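Local structure of beta-d-glucoside glucohydrolase (Hypocrea jecorina, 3ZZ1) at residues A74-V79 against T321-I326; R93-G98 against Q149-Q154; L635-P640 against F693-G698. The protein probably hydrolyses terminal, non-reducing beta-D-glucosyl residues, releasing beta-D-glucose in the breakdown of cellulose. One frame throughout, in Å; residues are numbered along the deposited sequence.

Contact 1: residues A74-V79 against T321-I326; sequences AFTPGV and TNVRAI
T76 and V323 bury the most surface here, their side chains running antiparallel alongside one another so that T76 CG2 lies 3.8 Å from V323 CG1. The hydroxyl arm of T76 takes a second partner: OG1 lies between its own backbone N and carbonyl carbon (chi1 63°), and there it meets I326 CG2 at 3.3 Å. The third main contributor, F75, crosses V323 at about a right angle. Its CD2 approaches V323 CG2 to 3.7 Å, obliquely to the ring, while N322 OD1 stands at the ring edge near its plane, 3.7 Å from the same F75 CD2. V323 thus divides its methyls, CG1 to T76 and CG2 to F75. In the fold, 74-77 is a loop of the TIM-barrel-type N-terminal domain of family 3 that runs into helix 78-83, with P77 as N-cap; 321-326 belongs to helix 320-329, which precedes strand 332-336, an outermost strand of a different six-stranded mixed sheet. The polar link between the segments is a water that accepts from T76 N (3.1 Å) and donates to N322 OD1 (2.9 Å). The amide of N322 is held from its other end as well, ND2 bonding E92 OE2 and L89 O. F96 and I97 of helix 87-103 also pack on F75, while A74 O is bonded by S507 OG.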
loop_
_atom_site.group_PDB
_atom_site.type_symbol
_atom_site.label_atom_id
_atom_site.label_comp_id
_atom_site.label_asym_id
_atom_site.label_seq_id
_atom_site.Cartn_x
_atom_site.Cartn_y
_atom_site.Cartn_z
ATOM N N ALA A 74 12.061 8.904 6.235
ATOM C CA ALA A 74 11.744 7.691 5.504
ATOM C C ALA A 74 10.625 6.965 6.246
ATOM O O ALA A 74 10.869 6.263 7.232
ATOM C CB ALA A 74 12.971 6.804 5.388
ATOM N N PHE A 75 9.391 7.155 5.785
ATOM C CA PHE A 75 8.253 6.497 6.412
ATOM C C PHE A 75 8.235 5.018 6.050
ATOM O O PHE A 75 8.897 4.595 5.098
ATOM C CB PHE A 75 6.939 7.187 6.031
ATOM C CG PHE A 75 6.807 8.584 6.585
ATOM C CD1 PHE A 75 7.297 9.679 5.874
ATOM C CD2 PHE A 75 6.201 8.800 7.820
ATOM C CE1 PHE A 75 7.181 10.969 6.377
ATOM C CE2 PHE A 75 6.075 10.088 8.337
ATOM C CZ PHE A 75 6.570 11.177 7.616
ATOM N N THR A 76 7.508 4.229 6.834
ATOM C CA THR A 76 7.343 2.816 6.531
ATOM C C THR A 76 6.618 2.695 5.198
ATOM O O THR A 76 5.810 3.566 4.860
ATOM C CB THR A 76 6.520 2.088 7.614
ATOM O OG1 THR A 76 5.192 2.630 7.659
ATOM C CG2 THR A 76 7.179 2.226 8.987
ATOM N N PRO A 77 6.917 1.632 4.425
ATOM C CA PRO A 77 6.099 1.293 3.263
ATOM C C PRO A 77 4.626 1.147 3.633
ATOM O O PRO A 77 4.299 0.844 4.788
ATOM C CB PRO A 77 6.656 -0.063 2.847
ATOM C CG PRO A 77 8.095 0.022 3.205
ATOM C CD PRO A 77 8.152 0.823 4.473
ATOM N N GLY A 78 3.753 1.354 2.655
ATOM C CA GLY A 78 2.314 1.180 2.844
ATOM C C GLY A 78 1.912 -0.165 3.432
ATOM O O GLY A 78 0.956 -0.243 4.208
ATOM N N VAL A 79 2.638 -1.225 3.073
ATOM C CA VAL A 79 2.304 -2.576 3.552
ATOM C C VAL A 79 2.408 -2.675 5.085
ATOM O O VAL A 79 1.578 -3.328 5.734
ATOM C CB VAL A 79 3.115 -3.695 2.821
ATOM C CG1 VAL A 79 4.583 -3.723 3.263
ATOM C CG2 VAL A 79 2.462 -5.066 3.020
ATOM N N THR A 321 7.884 9.531 15.239
ATOM C CA THR A 321 6.921 8.879 16.131
ATOM C C THR A 321 5.954 8.007 15.337
ATOM O O THR A 321 5.550 6.946 15.802
ATOM C CB THR A 321 6.106 9.896 16.954
ATOM O OG1 THR A 321 5.410 10.779 16.068
ATOM C CG2 THR A 321 7.011 10.700 17.895
ATOM N N ASN A 322 5.591 8.457 14.135
ATOM C CA ASN A 322 4.720 7.678 13.270
ATOM C C ASN A 322 5.431 6.438 12.748
ATOM O O ASN A 322 4.853 5.352 12.745
ATOM C CB ASN A 322 4.194 8.514 12.098
ATOM C CG ASN A 322 3.319 7.702 11.147
ATOM O OD1 ASN A 322 3.785 7.241 10.106
ATOM N ND2 ASN A 322 2.051 7.515 11.510
ATOM N N VAL A 323 6.682 6.611 12.310
ATOM C CA VAL A 323 7.474 5.503 11.775
ATOM C C VAL A 323 7.709 4.461 12.871
ATOM O O VAL A 323 7.493 3.267 12.657
ATOM C CB VAL A 323 8.816 5.984 11.165
ATOM C CG1 VAL A 323 9.563 4.820 10.525
ATOM C CG2 VAL A 323 8.570 7.070 10.132
ATOM N N ARG A 324 8.125 4.936 14.046
ATOM C CA ARG A 324 8.273 4.107 15.243
ATOM C C ARG A 324 6.993 3.334 15.536
ATOM O O ARG A 324 7.027 2.115 15.682
ATOM C CB ARG A 324 8.662 4.978 16.450
ATOM C CG ARG A 324 8.753 4.248 17.806
ATOM C CD ARG A 324 9.990 3.364 17.877
ATOM N NE ARG A 324 10.196 2.767 19.197
ATOM C CZ ARG A 324 10.871 3.338 20.195
ATOM N NH1 ARG A 324 11.411 4.543 20.048
ATOM N NH2 ARG A 324 11.012 2.696 21.349
ATOM N N ALA A 325 5.869 4.049 15.604
ATOM C CA ALA A 325 4.577 3.438 15.929
ATOM C C ALA A 325 4.162 2.367 14.920
ATOM O O ALA A 325 3.737 1.279 15.311
ATOM C CB ALA A 325 3.488 4.505 16.063
ATOM N N ILE A 326 4.293 2.668 13.630
ATOM C CA ILE A 326 3.856 1.732 12.593
ATOM C C ILE A 326 4.815 0.552 12.441
ATOM O O ILE A 326 4.376 -0.595 12.318
ATOM C CB ILE A 326 3.606 2.438 11.244
ATOM C CG1 ILE A 326 2.353 3.319 11.339
ATOM C CG2 ILE A 326 3.453 1.412 10.131
ATOM C CD1 ILE A 326 2.048 4.121 10.087
HETATM O O HOH W 1 5.256 5.207 8.713
#

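Contact 2: residues R93-G98 against Q149-Q154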
loop_
_atom_site.group_PDB
_atom_site.type_symbol
_atom_site.label_atom_id
_atom_site.label_comp_id
_atom_site.label_asym_id
_atom_site.label_seq_id
_atom_site.Cartn_x
_atom_site.Cartn_y
_atom_site.Cartn_z
ATOM N N ARG A 93 0.251 8.948 9.124
ATOM C CA ARG A 93 1.311 8.737 8.139
ATOM C C ARG A 93 1.109 9.653 6.927
ATOM O O ARG A 93 2.048 10.306 6.468
ATOM C CB ARG A 93 1.358 7.264 7.714
ATOM C CG ARG A 93 2.507 6.886 6.777
ATOM C CD ARG A 93 2.520 5.371 6.518
ATOM N NE ARG A 93 3.365 4.965 5.385
ATOM C CZ ARG A 93 3.009 5.047 4.102
ATOM N NH1 ARG A 93 1.826 5.549 3.760
ATOM N NH2 ARG A 93 3.843 4.647 3.151
ATOM N N GLY A 94 -0.122 9.710 6.431
ATOM C CA GLY A 94 -0.479 10.604 5.327
ATOM C C GLY A 94 -0.269 12.071 5.665
ATOM O O GLY A 94 0.318 12.814 4.876
ATOM N N GLN A 95 -0.742 12.483 6.841
ATOM C CA GLN A 95 -0.577 13.860 7.319
ATOM C C GLN A 95 0.894 14.259 7.424
ATOM O O GLN A 95 1.291 15.344 6.984
ATOM C CB GLN A 95 -1.269 14.053 8.678
ATOM C CG GLN A 95 -1.140 15.480 9.250
ATOM C CD GLN A 95 -1.573 15.585 10.706
ATOM O OE1 GLN A 95 -0.815 16.055 11.560
ATOM N NE2 GLN A 95 -2.791 15.141 10.996
ATOM N N PHE A 96 1.690 13.368 8.002
ATOM C CA PHE A 96 3.108 13.621 8.225
ATOM C C PHE A 96 3.861 13.692 6.891
ATOM O O PHE A 96 4.699 14.573 6.702
ATOM C CB PHE A 96 3.695 12.556 9.161
ATOM C CG PHE A 96 3.341 12.746 10.623
ATOM C CD1 PHE A 96 2.375 13.670 11.026
ATOM C CD2 PHE A 96 3.968 11.979 11.597
ATOM C CE1 PHE A 96 2.053 13.838 12.378
ATOM C CE2 PHE A 96 3.657 12.136 12.955
ATOM C CZ PHE A 96 2.701 13.071 13.345
ATOM N N ILE A 97 3.541 12.781 5.971
ATOM C CA ILE A 97 4.066 12.832 4.598
ATOM C C ILE A 97 3.676 14.152 3.931
ATOM O O ILE A 97 4.516 14.819 3.328
ATOM C CB ILE A 97 3.594 11.621 3.735
ATOM C CG1 ILE A 97 4.360 10.355 4.136
ATOM C CG2 ILE A 97 3.789 11.892 2.238
ATOM C CD1 ILE A 97 3.761 9.061 3.632
ATOM N N GLY A 98 2.404 14.523 4.060
ATOM C CA GLY A 98 1.902 15.794 3.539
ATOM C C GLY A 98 2.694 16.982 4.053
ATOM O O GLY A 98 3.102 17.849 3.273
ATOM N N GLN A 149 -3.802 15.305 1.924
ATOM C CA GLN A 149 -4.467 16.484 1.352
ATOM C C GLN A 149 -4.995 17.485 2.383
ATOM O O GLN A 149 -5.251 18.640 2.048
ATOM C CB GLN A 149 -5.544 16.072 0.338
ATOM C CG GLN A 149 -4.978 15.233 -0.819
ATOM C CD GLN A 149 -5.915 15.100 -2.014
ATOM O OE1 GLN A 149 -7.123 15.330 -1.914
ATOM N NE2 GLN A 149 -5.355 14.715 -3.153
ATOM N N SER A 150 -5.118 17.062 3.638
ATOM C CA SER A 150 -5.505 17.981 4.718
ATOM C C SER A 150 -4.430 19.049 4.940
ATOM O O SER A 150 -4.711 20.119 5.482
ATOM C CB SER A 150 -5.725 17.220 6.023
ATOM O OG SER A 150 -4.482 16.827 6.581
ATOM N N VAL A 151 -3.206 18.727 4.523
ATOM C CA VAL A 151 -2.042 19.599 4.660
ATOM C C VAL A 151 -1.971 20.593 3.499
ATOM O O VAL A 151 -1.309 21.627 3.594
ATOM C CB VAL A 151 -0.732 18.759 4.733
ATOM C CG1 VAL A 151 0.510 19.655 4.743
ATOM C CG2 VAL A 151 -0.754 17.858 5.957
ATOM N N GLY A 152 -2.663 20.280 2.409
ATOM C CA GLY A 152 -2.700 21.159 1.245
ATOM C C GLY A 152 -1.740 20.690 0.171
ATOM O O GLY A 152 -1.166 21.498 -0.568
ATOM N N VAL A 153 -1.577 19.372 0.096
ATOM C CA VAL A 153 -0.705 18.728 -0.877
ATOM C C VAL A 153 -1.567 17.850 -1.769
ATOM O O VAL A 153 -2.550 17.275 -1.300
ATOM C CB VAL A 153 0.375 17.860 -0.163
ATOM C CG1 VAL A 153 1.235 17.082 -1.168
ATOM C CG2 VAL A 153 1.247 18.728 0.730
ATOM N N GLN A 154 -1.207 17.753 -3.048
ATOM C CA GLN A 154 -1.907 16.865 -3.978
ATOM C C GLN A 154 -1.389 15.430 -3.864
ATOM O O GLN A 154 -0.181 15.190 -3.934
ATOM C CB GLN A 154 -1.755 17.347 -5.425
ATOM C CG GLN A 154 -2.354 18.711 -5.725
ATOM C CD GLN A 154 -2.397 19.000 -7.216
ATOM O OE1 GLN A 154 -2.633 18.103 -8.022
ATOM N NE2 GLN A 154 -2.174 20.254 -7.589
#
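G98, whose backbone N bonds G94 O at 2.8 Å within the helix, meets V151 and V153 across the contact through its carbonyl group. The setting is the alpha/beta architecture of the N-terminal domain: 149-154 takes in the end of helix 134-150 and the turn leading to strand 154-160, in the beta-alpha-beta crossover that starts from the parallel neighbour strand 108-109, and it lies against helix 87-103. Contact is van der Waals in kind, methyl groups facing main-chain atoms. V151 has CG1 anti to its backbone N (chi1 175°), and the two branches split: CG1 lies 3.5 Å from G98 O, while CG2 reaches Q95 O at 3.4 Å. The same CG2 has Q95 CG at 4.1 Å, the two side chains crossing at about a right angle. A CB on G98 would press tightly on V151 CG2, so the absence of a side chain on G98 is what lets the backbones come to 5.6 Å between the CA atoms of G98 and V151. The turn itself relies on G152, which leaves helical geometry with phi 100° and psi 33°, angles at which a CB would jam against the carbonyl O of V151. Just before it, S150 OG is bonded to G147 O. Beyond the turn V153 points back at the helix, V101 and K102 also touching it, and its CG2 comes to 3.3 Å from G98 O.

Contact 3: residues L635-P640 against F693-G698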
loop_
_atom_site.group_PDB
_atom_site.type_symbol
_atom_site.label_atom_id
_atom_site.label_comp_id
_atom_site.label_asym_id
_atom_site.label_seq_id
_atom_site.Cartn_x
_atom_site.Cartn_y
_atom_site.Cartn_z
ATOM N N LEU A 635 -14.324 -8.081 10.354
ATOM C CA LEU A 635 -15.631 -8.486 9.848
ATOM C C LEU A 635 -15.482 -9.082 8.456
ATOM O O LEU A 635 -14.878 -8.469 7.570
ATOM C CB LEU A 635 -16.601 -7.297 9.821
ATOM C CG LEU A 635 -17.913 -7.414 9.030
ATOM C CD1 LEU A 635 -18.845 -8.438 9.642
ATOM C CD2 LEU A 635 -18.614 -6.076 8.921
ATOM N N TYR A 636 -16.027 -10.281 8.274
ATOM C CA TYR A 636 -16.074 -10.927 6.962
ATOM C C TYR A 636 -17.516 -11.194 6.564
ATOM O O TYR A 636 -18.312 -11.703 7.365
ATOM C CB TYR A 636 -15.236 -12.215 6.939
ATOM C CG TYR A 636 -13.746 -11.959 7.094
ATOM C CD1 TYR A 636 -12.934 -11.739 5.979
ATOM C CD2 TYR A 636 -13.151 -11.923 8.357
ATOM C CE1 TYR A 636 -11.567 -11.494 6.117
ATOM C CE2 TYR A 636 -11.791 -11.683 8.506
ATOM C CZ TYR A 636 -11.003 -11.466 7.386
ATOM O OH TYR A 636 -9.652 -11.226 7.535
ATOM N N ILE A 637 -17.855 -10.822 5.334
ATOM C CA ILE A 637 -19.213 -11.005 4.839
ATOM C C ILE A 637 -19.264 -12.080 3.748
ATOM O O ILE A 637 -18.398 -12.144 2.870
ATOM C CB ILE A 637 -19.853 -9.657 4.384
ATOM C CG1 ILE A 637 -19.890 -8.661 5.552
ATOM C CG2 ILE A 637 -21.268 -9.871 3.838
ATOM C CD1 ILE A 637 -20.608 -7.343 5.253
ATOM N N THR A 638 -20.260 -12.955 3.864
ATOM C CA THR A 638 -20.590 -13.953 2.851
ATOM C C THR A 638 -21.888 -13.499 2.187
ATOM O O THR A 638 -22.893 -13.293 2.863
ATOM C CB THR A 638 -20.769 -15.351 3.500
ATOM O OG1 THR A 638 -19.527 -15.760 4.090
ATOM C CG2 THR A 638 -21.219 -16.403 2.476
ATOM N N TYR A 639 -21.856 -13.317 0.870
ATOM C CA TYR A 639 -23.030 -12.858 0.122
ATOM C C TYR A 639 -24.040 -14.001 -0.011
ATOM O O TYR A 639 -23.660 -15.164 0.090
ATOM C CB TYR A 639 -22.608 -12.339 -1.261
ATOM C CG TYR A 639 -22.030 -10.928 -1.275
ATOM C CD1 TYR A 639 -21.190 -10.474 -0.250
ATOM C CD2 TYR A 639 -22.311 -10.055 -2.319
ATOM C CE1 TYR A 639 -20.662 -9.186 -0.265
ATOM C CE2 TYR A 639 -21.783 -8.763 -2.345
ATOM C CZ TYR A 639 -20.960 -8.338 -1.314
ATOM O OH TYR A 639 -20.438 -7.065 -1.333
ATOM N N PRO A 640 -25.334 -13.680 -0.227
ATOM C CA PRO A 640 -26.296 -14.755 -0.481
ATOM C C PRO A 640 -25.801 -15.680 -1.599
ATOM O O PRO A 640 -25.134 -15.219 -2.533
ATOM C CB PRO A 640 -27.551 -14.005 -0.931
ATOM C CG PRO A 640 -27.441 -12.670 -0.298
ATOM C CD PRO A 640 -25.977 -12.351 -0.241
ATOM N N PHE A 693 -27.176 -12.384 4.153
ATOM C CA PHE A 693 -25.726 -12.238 4.117
ATOM C C PHE A 693 -25.134 -12.867 5.366
ATOM O O PHE A 693 -25.585 -12.590 6.478
ATOM C CB PHE A 693 -25.336 -10.757 4.100
ATOM C CG PHE A 693 -25.562 -10.064 2.782
ATOM C CD1 PHE A 693 -26.837 -9.670 2.389
ATOM C CD2 PHE A 693 -24.488 -9.760 1.955
ATOM C CE1 PHE A 693 -27.038 -9.009 1.172
ATOM C CE2 PHE A 693 -24.681 -9.095 0.743
ATOM C CZ PHE A 693 -25.958 -8.723 0.354
ATOM N N GLY A 694 -24.122 -13.708 5.189
ATOM C CA GLY A 694 -23.388 -14.264 6.323
ATOM C C GLY A 694 -22.519 -13.204 6.981
ATOM O O GLY A 694 -21.761 -12.502 6.305
ATOM N N ILE A 695 -22.643 -13.077 8.299
ATOM C CA ILE A 695 -21.833 -12.132 9.065
ATOM C C ILE A 695 -20.864 -12.914 9.949
ATOM O O ILE A 695 -21.283 -13.700 10.798
ATOM C CB ILE A 695 -22.722 -11.174 9.902
ATOM C CG1 ILE A 695 -23.691 -10.395 8.993
ATOM C CG2 ILE A 695 -21.876 -10.238 10.774
ATOM C CD1 ILE A 695 -23.024 -9.557 7.899
ATOM N N SER A 696 -19.570 -12.705 9.722
ATOM C CA SER A 696 -18.526 -13.430 10.442
ATOM C C SER A 696 -17.514 -12.470 11.049
ATOM O O SER A 696 -16.876 -11.690 10.335
ATOM C CB SER A 696 -17.822 -14.420 9.513
ATOM O OG SER A 696 -18.703 -15.461 9.124
ATOM N N VAL A 697 -17.382 -12.522 12.372
ATOM C CA VAL A 697 -16.435 -11.678 13.089
ATOM C C VAL A 697 -15.437 -12.548 13.851
ATOM O O VAL A 697 -15.815 -13.530 14.490
ATOM C CB VAL A 697 -17.149 -10.681 14.057
ATOM C CG1 VAL A 697 -16.134 -9.910 14.897
ATOM C CG2 VAL A 697 -18.036 -9.705 13.286
ATOM N N GLY A 698 -14.160 -12.185 13.768
ATOM C CA GLY A 698 -13.126 -12.910 14.489
ATOM C C GLY A 698 -11.747 -12.293 14.432
ATOM O O GLY A 698 -11.585 -11.121 14.061
HETATM O O HOH W 2 -19.197 -14.242 6.416
#
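Y636 and S696 form an antiparallel hydrogen-bonded pair whose Y636 N to S696 O bond is short, 2.6 Å; S696 N returns a bond to Y636 O. T638 and G694 repeat the pattern, G694 N giving to T638 O at 2.7 Å. The strand axes run at 160°, close to antiparallel. Past this pairing, F693 carries the side-chain contact. P640 CD stands over the centre of its ring, 3.5 Å from the F693 centroid and 5° off the normal, a CH-pi contact. The ring edge turns to Y639 in a T-shaped stack, planes 64° apart, with F693 CE2 3.7 Å above the centre of the Y639 ring. At the edge, I637 CG2 touches F693 CD2 at 3.7 Å. An alanine in place of F693 would probably open a gap beside I637 and leave P640 CD and the Y639 face without their aromatic partner. On the same sheet face as I637, L635 CD1 packs on I695 CG2 at 3.7 Å, and F669 and I671 of strand 664-672 cover L635, as expected inside a fibronectin type III-like beta sandwich. Strands 650-659 and 704-712 flank the pair, and Y639 OH is fixed by S677 O and R652 NH2. On the face of T638 and S696, a water donates to Y636 O (2.9 Å) and T638 OG1, weakly to G694 O, and bonds S696 OG; T638 OG1 also bonds P648 O. The chemistry is therefore apolar on the face of L635 and I637 and mixed on the face of Y636, T638 and S696, where the Y636 ring packs on L651 and F573 and one water bridges the two strands.

Overall arrangement
From the N terminus, the chain opens contact 1 at 74-79, runs through helix 78-83 into helix 87-103, and there opens contact 2 at 93-98. Contact 2 closes first, at 149-154, across 50 intervening residues; contact 1 closes only at 321-326, after 241, and so encloses it. The two also touch in space, R93 NH2 lying 2.8 Å from T76 O, a probable hydrogen bond. Helix 87-103 is thus shared ground between a barrel-type crossover and helix 320-329. Contact 3, later and in series, closes 635-640 with 693-698 inside the fibronectin type III-like domain, its nearest atoms about 14 Å from contact 1 and about 21 Å from contact 2.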